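Local coordinates for protein UDP-glucose 6-dehydrogenase (PDB 3VTF) that probably oxidises UDP-glucose to UDP-glucuronate, passing the electrons to two molecules of NAD+, at residues A[129-143]-A[162-175]. Sequence-based numbering, arbitrary orientation.
Sequences RGIRAKGRWHLVVVK and EAGGVKFSVASNPE. With UPG (uridine-5'-diphosphate-glucose), chain B.
Residues 139-142 and 169-172 pair as parallel strands, Leu139 beside Ser169 and Val142 beside Ser172, their axes 4.6 Å apart and inclined by 19°. Amides and carbonyls alternate along the seam: Ser169 N to His138 O, Val140 N to Ser169 O (2.8 Å), Ala171 N to Val140 O, Val142 N to Ala171 O, and finally Asn173 N to Val142 O. Successive side chains along each strand serve opposite faces, while bridged partners share one: Leu139, Ser169 and Ala171 on one, Val140 and Val170 on the other.

At the N-terminal end Trp137 swings CG anti to its backbone N (chi1 176°), carrying the indole alongside residues 167-169, where NE1 donates to Ser169 OG (2.9 Å) almost within the ring plane. Lys167 CG meets the same ring at its edge. A leucine replacing Trp137 would probably deprive Ser169 OG of the indole donor, leaving it the hydrogen bond to Asp198, and take from Lys167 its aromatic neighbour. Farther back, Ile131 CG2 presses on Val166 CG1 (3.5 Å) while its CD1 reaches Phe168 CB, seating helix 118-134 against the approach to strand 169-172.

The two strands are the beta elements of a beta-alpha-beta crossover in the Rossmann-type NAD-binding domain: its helix, 151-160, packs on Val140 and Phe168, helix 199-208 lies over Leu139 and Ala171, strand 100-103 flanks 139-142, and beyond strand 169-172 Glu175 enters the UDP-glucose pocket.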
ATOM      1  N   ARG A 129      -2.092  37.038 -19.552  1.00 28.45           N
ATOM      2  CA  ARG A 129      -2.559  38.480 -19.716  1.00 28.67           C
ATOM      3  C   ARG A 129      -2.092  39.362 -18.560  1.00 28.76           C
ATOM      4  O   ARG A 129      -1.649  40.492 -18.728  1.00 24.53           O
ATOM      5  CB  ARG A 129      -4.064  38.418 -19.829  1.00 28.48           C
ATOM      6  CG  ARG A 129      -4.487  37.898 -21.203  1.00 31.88           C
ATOM      7  CD  ARG A 129      -5.947  38.206 -21.506  1.00 36.17           C
ATOM      8  NE  ARG A 129      -6.793  37.456 -20.607  1.00 38.31           N
ATOM      9  CZ  ARG A 129      -7.294  36.232 -20.844  1.00 39.78           C
ATOM     10  NH1 ARG A 129      -7.107  35.622 -21.983  1.00 35.06           N
ATOM     11  NH2 ARG A 129      -8.041  35.639 -19.930  1.00 39.12           N
ATOM     12  N   GLY A 130      -2.078  38.820 -17.340  1.00 25.93           N
ATOM     13  CA  GLY A 130      -1.648  39.658 -16.206  1.00 23.83           C
ATOM     14  C   GLY A 130      -0.166  39.921 -16.306  1.00 26.54           C
ATOM     15  O   GLY A 130       0.313  41.022 -15.981  1.00 28.05           O
ATOM     16  N   ILE A 131       0.595  38.913 -16.759  1.00 25.29           N
ATOM     17  CA  ILE A 131       2.013  39.056 -16.884  1.00 23.47           C
ATOM     18  C   ILE A 131       2.316  40.124 -17.949  1.00 24.32           C
ATOM     19  O   ILE A 131       3.273  40.918 -17.793  1.00 28.41           O
ATOM     20  CB  ILE A 131       2.608  37.667 -17.233  1.00 24.03           C
ATOM     21  CG1 ILE A 131       2.566  36.735 -15.976  1.00 24.64           C
ATOM     22  CG2 ILE A 131       4.077  37.780 -17.648  1.00 21.10           C
ATOM     23  CD1 ILE A 131       3.132  35.288 -16.221  1.00 23.82           C
ATOM     24  N   ARG A 132       1.586  40.040 -19.060  1.00 24.52           N
ATOM     25  CA  ARG A 132       1.800  40.977 -20.181  1.00 24.19           C
ATOM     26  C   ARG A 132       1.615  42.433 -19.680  1.00 28.45           C
ATOM     27  O   ARG A 132       2.451  43.289 -19.914  1.00 24.85           O
ATOM     28  CB  ARG A 132       0.773  40.674 -21.247  1.00 26.61           C
ATOM     29  CG  ARG A 132       1.114  41.426 -22.545  1.00 31.81           C
ATOM     30  CD  ARG A 132       0.034  41.246 -23.547  1.00 36.82           C
ATOM     31  NE  ARG A 132       0.316  42.198 -24.601  1.00 46.78           N
ATOM     32  CZ  ARG A 132      -0.261  42.176 -25.788  1.00 48.99           C
ATOM     33  NH1 ARG A 132      -1.129  41.225 -26.083  1.00 55.66           N
ATOM     34  NH2 ARG A 132       0.041  43.109 -26.674  1.00 60.49           N
ATOM     35  N   ALA A 133       0.554  42.650 -18.892  1.00 29.51           N
ATOM     36  CA  ALA A 133       0.266  43.971 -18.277  1.00 31.78           C
ATOM     37  C   ALA A 133       1.337  44.306 -17.278  1.00 33.31           C
ATOM     38  O   ALA A 133       1.778  45.457 -17.198  1.00 26.78           O
ATOM     39  CB  ALA A 133      -1.095  43.942 -17.632  1.00 29.50           C
ATOM     40  N   LYS A 134       1.819  43.326 -16.506  1.00 30.12           N
ATOM     41  CA  LYS A 134       2.856  43.657 -15.478  1.00 30.23           C
ATOM     42  C   LYS A 134       4.172  44.076 -16.126  1.00 31.73           C
ATOM     43  O   LYS A 134       4.955  44.869 -15.562  1.00 30.38           O
ATOM     44  CB  LYS A 134       3.145  42.435 -14.516  1.00 26.80           C
ATOM     45  CG  LYS A 134       4.004  42.806 -13.336  1.00 35.88           C
ATOM     46  CD  LYS A 134       4.149  41.726 -12.207  1.00 41.37           C
ATOM     47  CE  LYS A 134       4.984  40.561 -12.655  1.00 36.93           C
ATOM     48  NZ  LYS A 134       5.378  39.636 -11.528  1.00 30.33           N
ATOM     49  N   GLY A 135       4.508  43.430 -17.241  1.00 31.96           N
ATOM     50  CA  GLY A 135       5.780  43.707 -17.894  1.00 26.97           C
ATOM     51  C   GLY A 135       7.029  43.163 -17.260  1.00 34.77           C
ATOM     52  O   GLY A 135       8.138  43.519 -17.700  1.00 28.75           O
ATOM     53  N   ARG A 136       6.942  42.294 -16.233  1.00 25.95           N
ATOM     54  CA  ARG A 136       8.216  41.705 -15.757  1.00 28.93           C
ATOM     55  C   ARG A 136       8.021  40.269 -15.280  1.00 25.86           C
ATOM     56  O   ARG A 136       6.919  39.811 -15.257  1.00 25.09           O
ATOM     57  CB  ARG A 136       8.968  42.584 -14.742  1.00 34.57           C
ATOM     58  CG  ARG A 136       8.202  42.886 -13.495  1.00 35.88           C
ATOM     59  CD  ARG A 136       8.553  44.244 -12.834  1.00 43.11           C
ATOM     60  NE  ARG A 136       7.787  44.256 -11.563  1.00 45.24           N
ATOM     61  CZ  ARG A 136       6.602  44.837 -11.382  1.00 46.01           C
ATOM     62  NH1 ARG A 136       6.026  45.596 -12.314  1.00 55.48           N
ATOM     63  NH2 ARG A 136       6.011  44.717 -10.234  1.00 48.81           N
ATOM     64  N   TRP A 137       9.102  39.610 -14.946  1.00 26.30           N
ATOM     65  CA  TRP A 137       9.088  38.173 -14.668  1.00 29.35           C
ATOM     66  C   TRP A 137       8.050  37.865 -13.620  1.00 30.38           C
ATOM     67  O   TRP A 137       7.784  38.694 -12.698  1.00 26.02           O
ATOM     68  CB  TRP A 137      10.426  37.797 -14.128  1.00 29.65           C
ATOM     69  CG  TRP A 137      10.522  36.342 -13.707  1.00 27.38           C
ATOM     70  CD1 TRP A 137      10.899  35.268 -14.513  1.00 28.34           C
ATOM     71  CD2 TRP A 137      10.329  35.768 -12.356  1.00 25.47           C
ATOM     72  NE1 TRP A 137      10.917  34.117 -13.802  1.00 25.12           N
ATOM     73  CE2 TRP A 137      10.582  34.331 -12.497  1.00 25.42           C
ATOM     74  CE3 TRP A 137       9.903  36.269 -11.104  1.00 28.77           C
ATOM     75  CZ2 TRP A 137      10.487  33.455 -11.423  1.00 25.92           C
ATOM     76  CZ3 TRP A 137       9.823  35.370 -10.004  1.00 30.47           C
ATOM     77  CH2 TRP A 137      10.123  33.986 -10.163  1.00 25.41           C
ATOM     78  N   HIS A 138       7.449  36.694 -13.774  1.00 24.79           N
ATOM     79  CA  HIS A 138       6.416  36.182 -12.867  1.00 24.07           C
ATOM     80  C   HIS A 138       6.582  34.666 -12.772  1.00 24.86           C
ATOM     81  O   HIS A 138       7.088  34.036 -13.701  1.00 22.82           O
ATOM     82  CB  HIS A 138       5.062  36.368 -13.524  1.00 20.50           C
ATOM     83  CG  HIS A 138       3.898  36.467 -12.524  1.00 22.89           C
ATOM     84  ND1 HIS A 138       3.042  35.428 -12.313  1.00 22.58           N
ATOM     85  CD2 HIS A 138       3.471  37.503 -11.691  1.00 18.49           C
ATOM     86  CE1 HIS A 138       2.127  35.771 -11.385  1.00 19.81           C
ATOM     87  NE2 HIS A 138       2.386  37.037 -11.009  1.00 24.87           N
ATOM     88  N   LEU A 139       6.119  34.067 -11.653  1.00 22.62           N
ATOM     89  CA  LEU A 139       6.113  32.616 -11.529  1.00 21.47           C
ATOM     90  C   LEU A 139       4.715  32.050 -11.610  1.00 21.24           C
ATOM     91  O   LEU A 139       3.815  32.472 -10.890  1.00 19.63           O
ATOM     92  CB  LEU A 139       6.784  32.208 -10.193  1.00 20.60           C
ATOM     93  CG  LEU A 139       6.759  30.710  -9.803  1.00 20.29           C
ATOM     94  CD1 LEU A 139       7.540  29.833 -10.794  1.00 20.20           C
ATOM     95  CD2 LEU A 139       7.372  30.563  -8.417  1.00 18.20           C
ATOM     96  N   VAL A 140       4.513  31.051 -12.453  1.00 18.51           N
ATOM     97  CA  VAL A 140       3.180  30.448 -12.561  1.00 18.81           C
ATOM     98  C   VAL A 140       3.254  29.078 -11.823  1.00 17.24           C
ATOM     99  O   VAL A 140       4.081  28.197 -12.183  1.00 16.59           O
ATOM    100  CB  VAL A 140       2.905  30.140 -14.044  1.00 21.23           C
ATOM    101  CG1 VAL A 140       1.506  29.556 -14.190  1.00 21.09           C
ATOM    102  CG2 VAL A 140       3.036  31.471 -14.839  1.00 23.89           C
ATOM    103  N   VAL A 141       2.428  28.898 -10.801  1.00 18.73           N
ATOM    104  CA  VAL A 141       2.549  27.650 -10.017  1.00 17.26           C
ATOM    105  C   VAL A 141       1.249  26.867 -10.149  1.00 18.30           C
ATOM    106  O   VAL A 141       0.130  27.419  -9.884  1.00 17.37           O
ATOM    107  CB  VAL A 141       2.802  28.006  -8.500  1.00 17.96           C
ATOM    108  CG1 VAL A 141       2.989  26.690  -7.630  1.00 17.12           C
ATOM    109  CG2 VAL A 141       4.018  28.948  -8.326  1.00 16.39           C
ATOM    110  N   VAL A 142       1.352  25.606 -10.513  1.00 16.81           N
ATOM    111  CA  VAL A 142       0.155  24.817 -10.708  1.00 18.08           C
ATOM    112  C   VAL A 142      -0.100  23.986  -9.408  1.00 17.21           C
ATOM    113  O   VAL A 142       0.718  23.073  -9.100  1.00 16.27           O
ATOM    114  CB  VAL A 142       0.318  23.841 -11.908  1.00 20.40           C
ATOM    115  CG1 VAL A 142      -1.003  23.051 -12.110  1.00 19.60           C
ATOM    116  CG2 VAL A 142       0.738  24.562 -13.238  1.00 22.78           C
ATOM    117  N   LYS A 143      -1.184  24.309  -8.690  1.00 18.25           N
ATOM    118  CA  LYS A 143      -1.573  23.491  -7.493  1.00 20.81           C
ATOM    119  C   LYS A 143      -2.623  22.442  -7.899  1.00 21.87           C
ATOM    120  O   LYS A 143      -2.713  21.424  -7.296  1.00 21.80           O
ATOM    121  CB  LYS A 143      -2.214  24.387  -6.443  1.00 25.12           C
ATOM    122  CG  LYS A 143      -1.235  25.254  -5.683  1.00 30.75           C
ATOM    123  CD  LYS A 143      -0.224  24.420  -4.952  1.00 42.82           C
ATOM    124  CE  LYS A 143      -0.743  23.866  -3.667  1.00 33.88           C
ATOM    125  NZ  LYS A 143       0.512  23.368  -2.926  1.00 29.55           N
ATOM    126  N   GLU A 162      -0.150  34.495 -24.246  1.00 27.90           N
ATOM    127  CA  GLU A 162      -0.798  35.751 -23.856  1.00 27.98           C
ATOM    128  C   GLU A 162       0.146  36.771 -23.257  1.00 25.11           C
ATOM    129  O   GLU A 162      -0.264  37.889 -22.976  1.00 26.49           O
ATOM    130  CB  GLU A 162      -1.976  35.501 -22.838  1.00 29.36           C
ATOM    131  CG  GLU A 162      -2.918  34.342 -23.203  1.00 31.81           C
ATOM    132  CD  GLU A 162      -3.734  34.679 -24.432  1.00 38.44           C
ATOM    133  OE1 GLU A 162      -3.823  35.913 -24.714  1.00 35.64           O
ATOM    134  OE2 GLU A 162      -4.225  33.734 -25.098  1.00 35.65           O
ATOM    135  N   ALA A 163       1.381  36.365 -22.966  1.00 21.51           N
ATOM    136  CA  ALA A 163       2.277  37.135 -22.118  1.00 24.39           C
ATOM    137  C   ALA A 163       2.962  38.284 -22.973  1.00 25.82           C
ATOM    138  O   ALA A 163       3.670  39.089 -22.408  1.00 28.67           O
ATOM    139  CB  ALA A 163       3.368  36.225 -21.512  1.00 22.79           C
ATOM    140  N   GLY A 164       2.739  38.320 -24.280  1.00 26.40           N
ATOM    141  CA  GLY A 164       3.340  39.344 -25.172  1.00 24.75           C
ATOM    142  C   GLY A 164       4.863  39.368 -25.111  1.00 33.96           C
ATOM    143  O   GLY A 164       5.525  40.415 -25.279  1.00 29.78           O
ATOM    144  N   GLY A 165       5.477  38.237 -24.815  1.00 25.33           N
ATOM    145  CA  GLY A 165       6.950  38.224 -24.819  1.00 25.45           C
ATOM    146  C   GLY A 165       7.596  38.476 -23.485  1.00 26.81           C
ATOM    147  O   GLY A 165       8.832  38.459 -23.367  1.00 26.70           O
ATOM    148  N   VAL A 166       6.789  38.688 -22.436  1.00 23.52           N
ATOM    149  CA  VAL A 166       7.390  38.851 -21.098  1.00 23.32           C
ATOM    150  C   VAL A 166       7.850  37.488 -20.597  1.00 24.78           C
ATOM    151  O   VAL A 166       7.070  36.532 -20.695  1.00 28.24           O
ATOM    152  CB  VAL A 166       6.382  39.476 -20.120  1.00 25.63           C
ATOM    153  CG1 VAL A 166       6.944  39.564 -18.698  1.00 25.89           C
ATOM    154  CG2 VAL A 166       5.919  40.843 -20.652  1.00 28.28           C
ATOM    155  N   LYS A 167       9.082  37.425 -20.064  1.00 26.67           N
ATOM    156  CA  LYS A 167       9.702  36.166 -19.554  1.00 29.62           C
ATOM    157  C   LYS A 167       8.981  35.710 -18.228  1.00 27.56           C
ATOM    158  O   LYS A 167       8.472  36.541 -17.467  1.00 25.97           O
ATOM    159  CB  LYS A 167      11.198  36.350 -19.280  1.00 30.69           C
ATOM    160  CG  LYS A 167      11.456  37.127 -17.965  1.00 46.99           C
ATOM    161  CD  LYS A 167      12.921  37.277 -17.489  1.00 45.06           C
ATOM    162  CE  LYS A 167      13.022  38.597 -16.728  1.00 44.94           C
ATOM    163  NZ  LYS A 167      13.980  38.686 -15.595  1.00 55.43           N
ATOM    164  N   PHE A 168       8.887  34.392 -18.015  1.00 24.69           N
ATOM    165  CA  PHE A 168       8.246  33.877 -16.790  1.00 23.54           C
ATOM    166  C   PHE A 168       8.755  32.505 -16.541  1.00 23.55           C
ATOM    167  O   PHE A 168       9.444  31.933 -17.415  1.00 22.70           O
ATOM    168  CB  PHE A 168       6.690  33.839 -16.973  1.00 24.48           C
ATOM    169  CG  PHE A 168       6.215  32.903 -18.049  1.00 24.35           C
ATOM    170  CD1 PHE A 168       5.880  31.583 -17.701  1.00 22.58           C
ATOM    171  CD2 PHE A 168       6.087  33.309 -19.387  1.00 24.72           C
ATOM    172  CE1 PHE A 168       5.379  30.723 -18.597  1.00 20.41           C
ATOM    173  CE2 PHE A 168       5.631  32.421 -20.346  1.00 25.62           C
ATOM    174  CZ  PHE A 168       5.285  31.098 -19.950  1.00 24.54           C
ATOM    175  N   SER A 169       8.455  31.986 -15.370  1.00 20.61           N
ATOM    176  CA  SER A 169       8.853  30.603 -15.042  1.00 21.96           C
ATOM    177  C   SER A 169       7.634  29.862 -14.532  1.00 21.11           C
ATOM    178  O   SER A 169       6.587  30.484 -14.292  1.00 21.10           O
ATOM    179  CB  SER A 169       9.952  30.598 -13.937  1.00 21.70           C
ATOM    180  OG  SER A 169      11.136  31.282 -14.352  1.00 26.27           O
ATOM    181  N   VAL A 170       7.719  28.519 -14.509  1.00 22.23           N
ATOM    182  CA  VAL A 170       6.551  27.672 -14.190  1.00 19.79           C
ATOM    183  C   VAL A 170       7.075  26.705 -13.110  1.00 23.27           C
ATOM    184  O   VAL A 170       8.306  26.457 -12.981  1.00 21.46           O
ATOM    185  CB  VAL A 170       5.987  26.854 -15.373  1.00 22.76           C
ATOM    186  CG1 VAL A 170       5.446  27.804 -16.467  1.00 23.28           C
ATOM    187  CG2 VAL A 170       7.060  25.911 -15.977  1.00 22.43           C
ATOM    188  N   ALA A 171       6.145  26.125 -12.357  1.00 18.76           N
ATOM    189  CA  ALA A 171       6.485  25.115 -11.409  1.00 18.46           C
ATOM    190  C   ALA A 171       5.220  24.320 -11.098  1.00 17.62           C
ATOM    191  O   ALA A 171       4.125  24.915 -10.992  1.00 18.05           O
ATOM    192  CB  ALA A 171       7.012  25.728 -10.092  1.00 21.51           C
ATOM    193  N   SER A 172       5.389  23.042 -10.837  1.00 15.87           N
ATOM    194  CA  SER A 172       4.289  22.205 -10.329  1.00 17.33           C
ATOM    195  C   SER A 172       4.572  22.156  -8.787  1.00 17.87           C
ATOM    196  O   SER A 172       5.706  21.954  -8.355  1.00 20.53           O
ATOM    197  CB  SER A 172       4.465  20.798 -10.920  1.00 21.27           C
ATOM    198  OG  SER A 172       3.678  19.865 -10.176  1.00 25.22           O
ATOM    199  N   ASN A 173       3.544  22.394  -7.990  1.00 18.64           N
ATOM    200  CA  ASN A 173       3.676  22.371  -6.525  1.00 17.65           C
ATOM    201  C   ASN A 173       2.374  21.715  -6.042  1.00 17.52           C
ATOM    202  O   ASN A 173       1.345  22.382  -5.719  1.00 18.08           O
ATOM    203  CB  ASN A 173       3.831  23.839  -6.000  1.00 19.98           C
ATOM    204  CG  ASN A 173       3.849  23.920  -4.467  1.00 23.89           C
ATOM    205  OD1 ASN A 173       4.346  22.981  -3.727  1.00 25.88           O
ATOM    206  ND2 ASN A 173       3.273  24.974  -3.968  1.00 21.77           N
ATOM    207  N   PRO A 174       2.345  20.378  -6.104  1.00 15.92           N
ATOM    208  CA  PRO A 174       1.076  19.748  -5.848  1.00 18.87           C
ATOM    209  C   PRO A 174       0.612  19.952  -4.418  1.00 20.31           C
ATOM    210  O   PRO A 174       1.425  20.352  -3.522  1.00 24.83           O
ATOM    211  CB  PRO A 174       1.359  18.244  -6.079  1.00 19.41           C
ATOM    212  CG  PRO A 174       2.843  18.096  -6.113  1.00 23.88           C
ATOM    213  CD  PRO A 174       3.373  19.428  -6.616  1.00 16.00           C
ATOM    214  N   GLU A 175      -0.666  19.717  -4.222  1.00 23.52           N
ATOM    215  CA  GLU A 175      -1.222  19.930  -2.862  1.00 28.98           C
ATOM    216  C   GLU A 175      -1.728  18.620  -2.321  1.00 23.37           C
ATOM    217  O   GLU A 175      -2.016  17.705  -3.100  1.00 20.74           O
ATOM    218  CB  GLU A 175      -2.309  20.985  -2.909  1.00 31.01           C
ATOM    219  CG  GLU A 175      -3.390  20.625  -3.913  1.00 31.89           C
ATOM    220  CD  GLU A 175      -4.364  19.650  -3.329  1.00 34.64           C
ATOM    221  OE1 GLU A 175      -4.511  19.602  -2.039  1.00 38.75           O
ATOM    222  OE2 GLU A 175      -4.988  18.934  -4.123  1.00 38.27           O
TER
HETATM  223  N1  UPG B1001     -11.959   6.350   3.073  1.00 23.90           N
HETATM  224  C2  UPG B1001     -12.226   4.956   3.210  1.00 23.29           C
HETATM  225  N3  UPG B1001     -11.434   4.220   3.993  1.00 22.31           N
HETATM  226  C4  UPG B1001     -10.328   4.796   4.599  1.00 24.34           C
HETATM  227  C5  UPG B1001     -10.004   6.191   4.466  1.00 23.78           C
HETATM  228  C6  UPG B1001     -10.857   6.937   3.629  1.00 22.90           C
HETATM  229  O2  UPG B1001     -13.214   4.403   2.631  1.00 22.06           O
HETATM  230  O4  UPG B1001      -9.567   4.042   5.295  1.00 22.33           O
HETATM  231  C1C UPG B1001     -12.877   7.074   2.164  1.00 22.68           C
HETATM  232  C2C UPG B1001     -13.463   8.279   2.874  1.00 25.70           C
HETATM  233  O2C UPG B1001     -14.677   7.970   3.554  1.00 23.54           O
HETATM  234  C3C UPG B1001     -13.718   9.254   1.703  1.00 25.06           C
HETATM  235  C4C UPG B1001     -12.602   8.941   0.706  1.00 21.74           C
HETATM  236  O4C UPG B1001     -12.043   7.686   1.153  1.00 23.46           O
HETATM  237  O3C UPG B1001     -14.946   8.871   1.027  1.00 24.60           O
HETATM  238  C5C UPG B1001     -11.474   9.999   0.690  1.00 26.48           C
HETATM  239  O5C UPG B1001     -11.185  10.344   2.050  1.00 26.47           O
HETATM  240  PA  UPG B1001     -10.007  11.506   2.376  1.00 30.73           P
HETATM  241  O1A UPG B1001      -8.607  11.020   1.877  1.00 25.13           O
HETATM  242  O2A UPG B1001     -10.245  12.032   3.814  1.00 33.07           O
HETATM  243  O3A UPG B1001     -10.648  12.726   1.543  1.00 29.60           O
HETATM  244  PB  UPG B1001      -9.974  13.899   0.612  1.00 31.34           P
HETATM  245  O1B UPG B1001     -10.300  15.222   1.257  1.00 32.13           O
HETATM  246  O2B UPG B1001     -10.726  13.502  -0.683  1.00 33.54           O
HETATM  247  O3B UPG B1001      -8.382  13.809   0.605  1.00 28.67           O
HETATM  248  C1' UPG B1001      -7.676  13.161  -0.498  1.00 28.03           C
HETATM  249  C2' UPG B1001      -6.283  12.840   0.000  1.00 26.37           C
HETATM  250  C3' UPG B1001      -5.509  14.172   0.149  1.00 27.25           C
HETATM  251  C4' UPG B1001      -5.532  14.883  -1.225  1.00 28.37           C
HETATM  252  C5' UPG B1001      -7.032  15.261  -1.547  1.00 27.96           C
HETATM  253  C6' UPG B1001      -7.294  15.944  -2.908  1.00 27.79           C
HETATM  254  O2' UPG B1001      -6.624  12.290   1.332  1.00 25.44           O
HETATM  255  O3' UPG B1001      -4.189  13.842   0.535  1.00 25.38           O
HETATM  256  O4' UPG B1001      -4.806  16.122  -1.069  1.00 29.95           O
HETATM  257  O5' UPG B1001      -7.659  13.954  -1.684  1.00 31.91           O
HETATM  258  O6' UPG B1001      -6.299  15.516  -3.869  1.00 23.12           O
HETATM  259  O   HOH W   1      -2.475  39.092 -24.154  1.00 41.72           O
HETATM  260  O   HOH W   2       1.143  20.326 -10.223  1.00 26.77           O
HETATM  261  O   HOH W   3      -1.999  18.759  -6.863  1.00 26.69           O
HETATM  262  O   HOH W   4      -5.462  20.291  -6.145  1.00 40.21           O